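Local structure of beta sliding clamp (Bartonella birtlesii LL-WM9, 6PTR) at residues C136-K144 against M195-M204; Y164-I172 against L180-H188. The protein probably forms a ring-shaped head-to-tail dimer around DNA that tethers DNA polymerases and other proteins and makes their synthesis processive. All coordinates share one frame; numbering follows the deposited sequence.

Contact 1. Residues C136-K144 against M195-M204; sequences CRFFLSASK and MEAPSGVDGM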
loop_
_atom_site.group_PDB
_atom_site.type_symbol
_atom_site.label_atom_id
_atom_site.label_comp_id
_atom_site.label_asym_id
_atom_site.label_seq_id
_atom_site.Cartn_x
_atom_site.Cartn_y
_atom_site.Cartn_z
ATOM N N CYS C 136 -35.703 -17.405 -14.230
ATOM C CA CYS C 136 -36.038 -17.009 -12.869
ATOM C C CYS C 136 -35.729 -15.529 -12.716
ATOM O O CYS C 136 -34.668 -15.074 -13.147
ATOM C CB CYS C 136 -35.244 -17.835 -11.848
ATOM S SG CYS C 136 -35.508 -17.396 -10.107
ATOM N N ARG C 137 -36.648 -14.787 -12.106
ATOM C CA ARG C 137 -36.490 -13.349 -11.930
ATOM C C ARG C 137 -37.162 -12.956 -10.626
ATOM O O ARG C 137 -38.331 -13.286 -10.411
ATOM C CB ARG C 137 -37.105 -12.591 -13.111
ATOM C CG ARG C 137 -37.088 -11.050 -13.007
ATOM C CD ARG C 137 -37.514 -10.435 -14.334
ATOM N NE ARG C 137 -37.413 -8.979 -14.349
ATOM C CZ ARG C 137 -38.361 -8.164 -13.896
ATOM N NH1 ARG C 137 -39.475 -8.669 -13.385
ATOM N NH2 ARG C 137 -38.191 -6.848 -13.951
ATOM N N PHE C 138 -36.426 -12.285 -9.747
ATOM C CA PHE C 138 -36.975 -11.867 -8.462
ATOM C C PHE C 138 -36.183 -10.657 -7.981
ATOM O O PHE C 138 -35.221 -10.230 -8.622
ATOM C CB PHE C 138 -36.952 -13.013 -7.437
ATOM C CG PHE C 138 -35.578 -13.540 -7.117
ATOM C CD1 PHE C 138 -34.951 -14.448 -7.960
ATOM C CD2 PHE C 138 -34.934 -13.172 -5.951
ATOM C CE1 PHE C 138 -33.697 -14.952 -7.655
ATOM C CE2 PHE C 138 -33.676 -13.675 -5.644
ATOM C CZ PHE C 138 -33.061 -14.568 -6.491
ATOM N N PHE C 139 -36.616 -10.088 -6.858
ATOM C CA PHE C 139 -36.000 -8.880 -6.324
ATOM C C PHE C 139 -35.590 -9.099 -4.876
ATOM O O PHE C 139 -36.286 -9.787 -4.126
ATOM C CB PHE C 139 -36.959 -7.686 -6.393
ATOM C CG PHE C 139 -37.367 -7.308 -7.790
ATOM C CD1 PHE C 139 -38.381 -7.991 -8.444
ATOM C CD2 PHE C 139 -36.732 -6.262 -8.451
ATOM C CE1 PHE C 139 -38.743 -7.646 -9.741
ATOM C CE2 PHE C 139 -37.112 -5.900 -9.743
ATOM C CZ PHE C 139 -38.103 -6.600 -10.383
ATOM N N LEU C 140 -34.454 -8.516 -4.495
ATOM C CA LEU C 140 -34.018 -8.392 -3.105
ATOM C C LEU C 140 -33.594 -6.952 -2.881
ATOM O O LEU C 140 -33.097 -6.308 -3.799
ATOM C CB LEU C 140 -32.815 -9.276 -2.768
ATOM C CG LEU C 140 -32.901 -10.783 -2.658
ATOM C CD1 LEU C 140 -31.510 -11.322 -2.287
ATOM C CD2 LEU C 140 -33.910 -11.133 -1.597
ATOM N N SER C 141 -33.750 -6.452 -1.661
ATOM C CA SER C 141 -33.164 -5.150 -1.386
ATOM C C SER C 141 -31.653 -5.249 -1.493
ATOM O O SER C 141 -31.050 -6.293 -1.202
ATOM C CB SER C 141 -33.572 -4.622 -0.006
ATOM O OG SER C 141 -32.945 -5.347 1.039
ATOM N N ALA C 142 -31.035 -4.156 -1.936
ATOM C CA ALA C 142 -29.580 -4.140 -2.006
ATOM C C ALA C 142 -28.972 -4.397 -0.636
ATOM O O ALA C 142 -27.971 -5.113 -0.515
ATOM C CB ALA C 142 -29.091 -2.804 -2.570
ATOM N N SER C 143 -29.568 -3.826 0.411
ATOM C CA SER C 143 -29.000 -3.997 1.745
ATOM C C SER C 143 -29.079 -5.451 2.187
ATOM O O SER C 143 -28.136 -5.972 2.789
ATOM C CB SER C 143 -29.716 -3.091 2.737
ATOM O OG SER C 143 -31.093 -3.397 2.741
ATOM N N LYS C 144 -30.183 -6.132 1.877
ATOM C CA LYS C 144 -30.263 -7.559 2.182
ATOM C C LYS C 144 -29.238 -8.358 1.388
ATOM O O LYS C 144 -28.579 -9.238 1.947
ATOM C CB LYS C 144 -31.664 -8.104 1.911
ATOM C CG LYS C 144 -31.841 -9.530 2.408
ATOM C CD LYS C 144 -31.694 -9.563 3.926
ATOM C CE LYS C 144 -32.018 -10.928 4.500
ATOM N NZ LYS C 144 -32.392 -10.844 5.945
ATOM N N MET C 195 -32.229 -16.589 4.414
ATOM C CA MET C 195 -33.330 -15.648 4.608
ATOM C C MET C 195 -34.609 -16.284 4.096
ATOM O O MET C 195 -34.583 -17.242 3.317
ATOM C CB MET C 195 -33.097 -14.324 3.880
ATOM C CG MET C 195 -33.122 -14.470 2.386
ATOM S SD MET C 195 -32.917 -12.888 1.535
ATOM C CE MET C 195 -34.566 -12.199 1.709
ATOM N N GLU C 196 -35.744 -15.744 4.555
ATOM C CA GLU C 196 -37.017 -16.109 3.962
ATOM C C GLU C 196 -36.980 -15.756 2.486
ATOM O O GLU C 196 -36.611 -14.638 2.116
ATOM C CB GLU C 196 -38.161 -15.378 4.664
ATOM C CG GLU C 196 -39.526 -15.719 4.097
ATOM C CD GLU C 196 -40.668 -15.306 5.018
ATOM O OE1 GLU C 196 -40.504 -15.393 6.255
ATOM O OE2 GLU C 196 -41.726 -14.896 4.498
ATOM N N ALA C 197 -37.345 -16.710 1.644
ATOM C CA ALA C 197 -37.174 -16.525 0.211
ATOM C C ALA C 197 -38.173 -15.500 -0.318
ATOM O O ALA C 197 -39.365 -15.578 0.002
ATOM C CB ALA C 197 -37.356 -17.839 -0.526
ATOM N N PRO C 198 -37.743 -14.554 -1.140
ATOM C CA PRO C 198 -38.699 -13.626 -1.757
ATOM C C PRO C 198 -39.610 -14.370 -2.726
ATOM O O PRO C 198 -39.418 -15.548 -3.034
ATOM C CB PRO C 198 -37.801 -12.618 -2.474
ATOM C CG PRO C 198 -36.521 -13.366 -2.728
ATOM C CD PRO C 198 -36.359 -14.343 -1.603
ATOM N N SER C 199 -40.640 -13.677 -3.196
ATOM C CA SER C 199 -41.508 -14.291 -4.190
ATOM C C SER C 199 -40.753 -14.446 -5.508
ATOM O O SER C 199 -39.825 -13.689 -5.813
ATOM C CB SER C 199 -42.775 -13.456 -4.383
ATOM O OG SER C 199 -42.471 -12.077 -4.350
ATOM N N GLY C 200 -41.124 -15.476 -6.268
ATOM C CA GLY C 200 -40.563 -15.699 -7.585
ATOM C C GLY C 200 -39.401 -16.666 -7.663
ATOM O O GLY C 200 -38.840 -16.836 -8.755
ATOM N N VAL C 201 -39.017 -17.302 -6.553
ATOM C CA VAL C 201 -37.867 -18.203 -6.508
ATOM C C VAL C 201 -38.283 -19.663 -6.388
ATOM O O VAL C 201 -37.426 -20.530 -6.188
ATOM C CB VAL C 201 -36.909 -17.828 -5.368
ATOM C CG1 VAL C 201 -36.447 -16.399 -5.518
ATOM C CG2 VAL C 201 -37.591 -18.007 -4.044
ATOM N N ASP C 202 -39.575 -19.962 -6.459
ATOM C CA ASP C 202 -39.971 -21.357 -6.561
ATOM C C ASP C 202 -39.391 -21.936 -7.847
ATOM O O ASP C 202 -39.490 -21.323 -8.918
ATOM C CB ASP C 202 -41.498 -21.492 -6.540
ATOM N N GLY C 203 -38.754 -23.098 -7.734
ATOM C CA GLY C 203 -38.116 -23.726 -8.872
ATOM C C GLY C 203 -36.747 -23.185 -9.237
ATOM O O GLY C 203 -36.150 -23.677 -10.204
ATOM N N MET C 204 -36.238 -22.191 -8.511
ATOM C CA MET C 204 -34.931 -21.626 -8.822
ATOM C C MET C 204 -33.866 -22.710 -8.734
ATOM O O MET C 204 -33.806 -23.421 -7.720
ATOM C CB MET C 204 -34.571 -20.503 -7.855
ATOM C CG MET C 204 -33.290 -19.791 -8.243
ATOM S SD MET C 204 -32.675 -18.719 -6.951
ATOM C CE MET C 204 -31.594 -19.859 -6.073
HETATM O O HOH W 1 -39.238 -16.175 -11.194
HETATM O O HOH W 2 -39.392 -10.890 -5.770
#
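Phe138 meets the loop 197-204 with the face of its ring. Val201 CG1 stands over the centre of that face in a CH-pi contact, 3.4 Å from the ring centroid and 14° off the normal. Two more groups reach the ring obliquely: Pro198 CG, 3.6 Å from Phe138 CD2, and the sulfur of Met204, a Met-aromatic contact with SD 4.0 Å from Phe138 CE1. Phe138 CG lies between its backbone N and carbonyl carbon (chi1 61°), which turns the ring against Val201 in the type II turn from Pro198 to Val201. Beyond the ring the packing is apolar and partly through sulfur. Leu140 CD2 touches both Pro198 CG and the methyl of Met195, whose CE is 3.5 Å away, while the Lys144 chain runs past Met195 in the opposite direction, its CE 3.6 Å from Met195 CB. At the other end Cys136 SG rests on Met204 CG. Polar links are made by water: one molecule accepts from Arg137 N and donates to Gly200 O, 2.6 Å from the water; another accepts from Phe139 N and donates to Ser199 O. Apolar packing and two bridging waters thus join edge strand 136-141 of one sheet to the loop after strand 189-196 of another.

Contact 2. Residues Y164-I172 against L180-H188; sequences YLNGIYFHI and LRLVATDGH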
loop_
_atom_site.group_PDB
_atom_site.type_symbol
_atom_site.label_atom_id
_atom_site.label_comp_id
_atom_site.label_asym_id
_atom_site.label_seq_id
_atom_site.Cartn_x
_atom_site.Cartn_y
_atom_site.Cartn_z
ATOM N N TYR C 164 -14.983 -25.438 -8.361
ATOM C CA TYR C 164 -16.388 -25.214 -8.035
ATOM C C TYR C 164 -16.598 -24.841 -6.583
ATOM O O TYR C 164 -17.747 -24.683 -6.171
ATOM C CB TYR C 164 -17.282 -26.415 -8.414
ATOM C CG TYR C 164 -16.863 -27.784 -7.943
ATOM C CD1 TYR C 164 -17.030 -28.172 -6.615
ATOM C CD2 TYR C 164 -16.366 -28.717 -8.846
ATOM C CE1 TYR C 164 -16.660 -29.460 -6.192
ATOM C CE2 TYR C 164 -15.992 -29.986 -8.439
ATOM C CZ TYR C 164 -16.143 -30.356 -7.115
ATOM O OH TYR C 164 -15.776 -31.629 -6.725
ATOM N N LEU C 165 -15.519 -24.722 -5.800
ATOM C CA LEU C 165 -15.564 -24.024 -4.525
ATOM C C LEU C 165 -15.217 -22.549 -4.669
ATOM O O LEU C 165 -15.298 -21.817 -3.685
ATOM C CB LEU C 165 -14.592 -24.665 -3.511
ATOM C CG LEU C 165 -14.880 -26.115 -3.090
ATOM C CD1 LEU C 165 -14.051 -26.454 -1.863
ATOM C CD2 LEU C 165 -16.346 -26.325 -2.792
ATOM N N ASN C 166 -14.834 -22.095 -5.864
ATOM C CA ASN C 166 -14.424 -20.700 -6.073
ATOM C C ASN C 166 -15.647 -19.828 -6.371
ATOM O O ASN C 166 -15.707 -19.118 -7.357
ATOM C CB ASN C 166 -13.401 -20.602 -7.202
ATOM C CG ASN C 166 -11.959 -20.849 -6.727
ATOM O OD1 ASN C 166 -11.085 -19.982 -6.863
ATOM N ND2 ASN C 166 -11.718 -22.023 -6.153
ATOM N N GLY C 167 -16.626 -19.896 -5.486
ATOM C CA GLY C 167 -17.827 -19.094 -5.662
ATOM C C GLY C 167 -18.765 -19.385 -4.520
ATOM O O GLY C 167 -18.401 -20.076 -3.567
ATOM N N ILE C 168 -19.986 -18.872 -4.628
ATOM C CA ILE C 168 -20.991 -19.025 -3.581
ATOM C C ILE C 168 -22.137 -19.856 -4.126
ATOM O O ILE C 168 -22.630 -19.597 -5.229
ATOM C CB ILE C 168 -21.512 -17.663 -3.095
ATOM C CG1 ILE C 168 -20.413 -16.893 -2.376
ATOM C CG2 ILE C 168 -22.741 -17.859 -2.177
ATOM C CD1 ILE C 168 -20.882 -15.492 -1.918
ATOM N N TYR C 169 -22.570 -20.841 -3.360
ATOM C CA TYR C 169 -23.674 -21.695 -3.792
ATOM C C TYR C 169 -24.967 -21.018 -3.363
ATOM O O TYR C 169 -25.268 -20.955 -2.173
ATOM C CB TYR C 169 -23.544 -23.087 -3.190
ATOM C CG TYR C 169 -24.613 -24.071 -3.634
ATOM C CD1 TYR C 169 -24.960 -24.188 -4.975
ATOM C CD2 TYR C 169 -25.286 -24.872 -2.710
ATOM C CE1 TYR C 169 -25.957 -25.095 -5.397
ATOM C CE2 TYR C 169 -26.265 -25.779 -3.127
ATOM C CZ TYR C 169 -26.580 -25.881 -4.462
ATOM O OH TYR C 169 -27.546 -26.759 -4.873
ATOM N N PHE C 170 -25.747 -20.562 -4.351
ATOM C CA PHE C 170 -26.925 -19.708 -4.205
ATOM C C PHE C 170 -28.112 -20.612 -4.520
ATOM O O PHE C 170 -28.236 -21.063 -5.659
ATOM C CB PHE C 170 -26.764 -18.567 -5.215
ATOM C CG PHE C 170 -27.807 -17.464 -5.181
ATOM C CD1 PHE C 170 -27.647 -16.367 -4.358
ATOM C CD2 PHE C 170 -28.823 -17.440 -6.119
ATOM C CE1 PHE C 170 -28.554 -15.319 -4.392
ATOM C CE2 PHE C 170 -29.739 -16.378 -6.154
ATOM C CZ PHE C 170 -29.590 -15.330 -5.284
ATOM N N HIS C 171 -28.938 -20.939 -3.515
ATOM C CA HIS C 171 -29.917 -22.011 -3.696
ATOM C C HIS C 171 -31.086 -21.855 -2.735
ATOM O O HIS C 171 -31.023 -21.112 -1.751
ATOM C CB HIS C 171 -29.238 -23.397 -3.528
ATOM C CG HIS C 171 -28.687 -23.661 -2.153
ATOM N ND1 HIS C 171 -27.639 -22.945 -1.614
ATOM C CD2 HIS C 171 -29.017 -24.597 -1.225
ATOM C CE1 HIS C 171 -27.348 -23.422 -0.411
ATOM N NE2 HIS C 171 -28.168 -24.431 -0.155
ATOM N N ILE C 172 -32.160 -22.612 -3.022
ATOM C CA ILE C 172 -33.387 -22.617 -2.241
ATOM C C ILE C 172 -33.392 -23.826 -1.326
ATOM O O ILE C 172 -32.967 -24.923 -1.718
ATOM C CB ILE C 172 -34.621 -22.634 -3.164
ATOM C CG1 ILE C 172 -34.657 -21.360 -4.015
ATOM C CG2 ILE C 172 -35.901 -22.782 -2.370
ATOM C CD1 ILE C 172 -34.452 -20.100 -3.224
ATOM N N LEU C 180 -34.018 -18.779 1.004
ATOM C CA LEU C 180 -32.926 -18.542 0.071
ATOM C C LEU C 180 -31.641 -18.595 0.872
ATOM O O LEU C 180 -31.524 -17.912 1.891
ATOM C CB LEU C 180 -33.058 -17.180 -0.613
ATOM C CG LEU C 180 -31.831 -16.693 -1.396
ATOM C CD1 LEU C 180 -31.555 -17.567 -2.619
ATOM C CD2 LEU C 180 -32.059 -15.230 -1.809
ATOM N N ARG C 181 -30.699 -19.435 0.436
ATOM C CA ARG C 181 -29.493 -19.700 1.200
ATOM C C ARG C 181 -28.269 -19.463 0.338
ATOM O O ARG C 181 -28.274 -19.740 -0.867
ATOM C CB ARG C 181 -29.488 -21.150 1.745
ATOM C CG ARG C 181 -28.208 -21.561 2.457
ATOM C CD ARG C 181 -28.423 -22.970 3.058
ATOM N NE ARG C 181 -29.274 -22.970 4.258
ATOM C CZ ARG C 181 -29.696 -24.070 4.871
ATOM N NH1 ARG C 181 -29.375 -25.268 4.383
ATOM N NH2 ARG C 181 -30.445 -23.979 5.964
ATOM N N LEU C 182 -27.225 -18.932 0.956
ATOM C CA LEU C 182 -25.913 -18.829 0.345
ATOM C C LEU C 182 -24.941 -19.579 1.225
ATOM O O LEU C 182 -24.968 -19.395 2.443
ATOM C CB LEU C 182 -25.431 -17.378 0.223
ATOM C CG LEU C 182 -26.087 -16.490 -0.838
ATOM C CD1 LEU C 182 -27.538 -16.255 -0.545
ATOM C CD2 LEU C 182 -25.336 -15.167 -0.884
ATOM N N VAL C 183 -24.104 -20.415 0.601
ATOM C CA VAL C 183 -23.041 -21.156 1.279
ATOM C C VAL C 183 -21.733 -20.923 0.543
ATOM O O VAL C 183 -21.673 -20.960 -0.697
ATOM C CB VAL C 183 -23.352 -22.666 1.372
ATOM C CG1 VAL C 183 -22.122 -23.435 1.921
ATOM C CG2 VAL C 183 -24.559 -22.918 2.275
ATOM N N ALA C 184 -20.657 -20.719 1.307
ATOM C CA ALA C 184 -19.324 -20.694 0.733
ATOM C C ALA C 184 -18.394 -21.498 1.626
ATOM O O ALA C 184 -18.534 -21.509 2.851
ATOM C CB ALA C 184 -18.767 -19.258 0.600
ATOM N N THR C 185 -17.425 -22.136 1.003
ATOM C CA THR C 185 -16.443 -22.870 1.780
ATOM C C THR C 185 -15.159 -22.973 0.979
ATOM O O THR C 185 -15.157 -22.924 -0.253
ATOM C CB THR C 185 -16.979 -24.254 2.146
ATOM O OG1 THR C 185 -16.028 -24.931 2.990
ATOM C CG2 THR C 185 -17.181 -25.079 0.895
ATOM N N ASP C 186 -14.055 -23.130 1.705
ATOM C CA ASP C 186 -12.766 -23.429 1.108
ATOM C C ASP C 186 -12.231 -24.781 1.577
ATOM O O ASP C 186 -11.048 -25.065 1.382
ATOM C CB ASP C 186 -11.776 -22.305 1.426
ATOM C CG ASP C 186 -11.484 -22.167 2.911
ATOM O OD1 ASP C 186 -12.033 -22.942 3.733
ATOM O OD2 ASP C 186 -10.697 -21.264 3.250
ATOM N N GLY C 187 -13.074 -25.606 2.199
ATOM C CA GLY C 187 -12.677 -26.881 2.741
ATOM C C GLY C 187 -12.192 -26.823 4.175
ATOM O O GLY C 187 -11.949 -27.880 4.776
ATOM N N HIS C 188 -12.039 -25.621 4.736
ATOM C CA HIS C 188 -11.595 -25.459 6.118
ATOM C C HIS C 188 -12.589 -24.616 6.897
ATOM O O HIS C 188 -12.935 -24.955 8.031
ATOM C CB HIS C 188 -10.208 -24.820 6.148
ATOM C CG HIS C 188 -9.168 -25.693 5.530
ATOM N ND1 HIS C 188 -8.693 -25.490 4.254
ATOM C CD2 HIS C 188 -8.563 -26.815 5.987
ATOM C CE1 HIS C 188 -7.808 -26.432 3.965
ATOM N NE2 HIS C 188 -7.706 -27.243 5.003
HETATM O O HOH W 3 -17.528 -22.014 -1.827
#
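Tyr169 and Val183 form a hydrogen-bonded pair in the antiparallel beta hairpin of strands 167-173 and 179-185, part of the central domain of the clamp. Tyr169 N donates to Val183 O at 2.8 Å, and His171 with Arg181 makes the next such pair. Between them Phe170 and Leu182 are a non-hydrogen-bonded pair on the other face of the sheet, where Leu180 CD1 sits over the centre of the Phe170 ring, 4.1 Å from its centroid.

Followed outward, Arg181 has its CB over one face of the His171 imidazole, offset toward the rim, in a CH-pi contact. CG then passes 3.5 Å from His171 CE1, and CD comes equally close to His171 NE2. The chain bends about the CG-CD bond (chi3 -75°), and the guanidinium, its plane 72° from the ring, finds partners elsewhere: NE makes a salt bridge to Asp194, and NH1 is hydrogen-bonded to Tyr259 OH, as is His171 NE2. Tyr169 CE2 covers the opposite imidazole face, so the ring is sandwiched. Val183 CG2 adds contact at its edge. Tyr169 O is gripped from opposite faces of its carbonyl plane, by Val183 N and by His171 ND1, the latter 3.1 Å away and 64° out of that plane.

In the fold
The centres of the two contacts lie about 17 Å apart within the central domain, and both reach the same sheet. Strand 189-196, which leads into the loop of contact 1, neighbours strand 179-185 of contact 2; Met195 O lies 2.8 Å from Leu180 N, probably as a hydrogen bond. Met204 belongs to contact 1, and its CE packs 3.6 Å from Phe170 O of contact 2. Helix 142-152, which begins in contact 1, lies against Ile168 and Leu182 of the hairpin. Bound griselimycin is reached from contact 2, where the peptide is hydrogen-bonded to the Gly187 backbone and packs on Tyr164, Thr185 and His188.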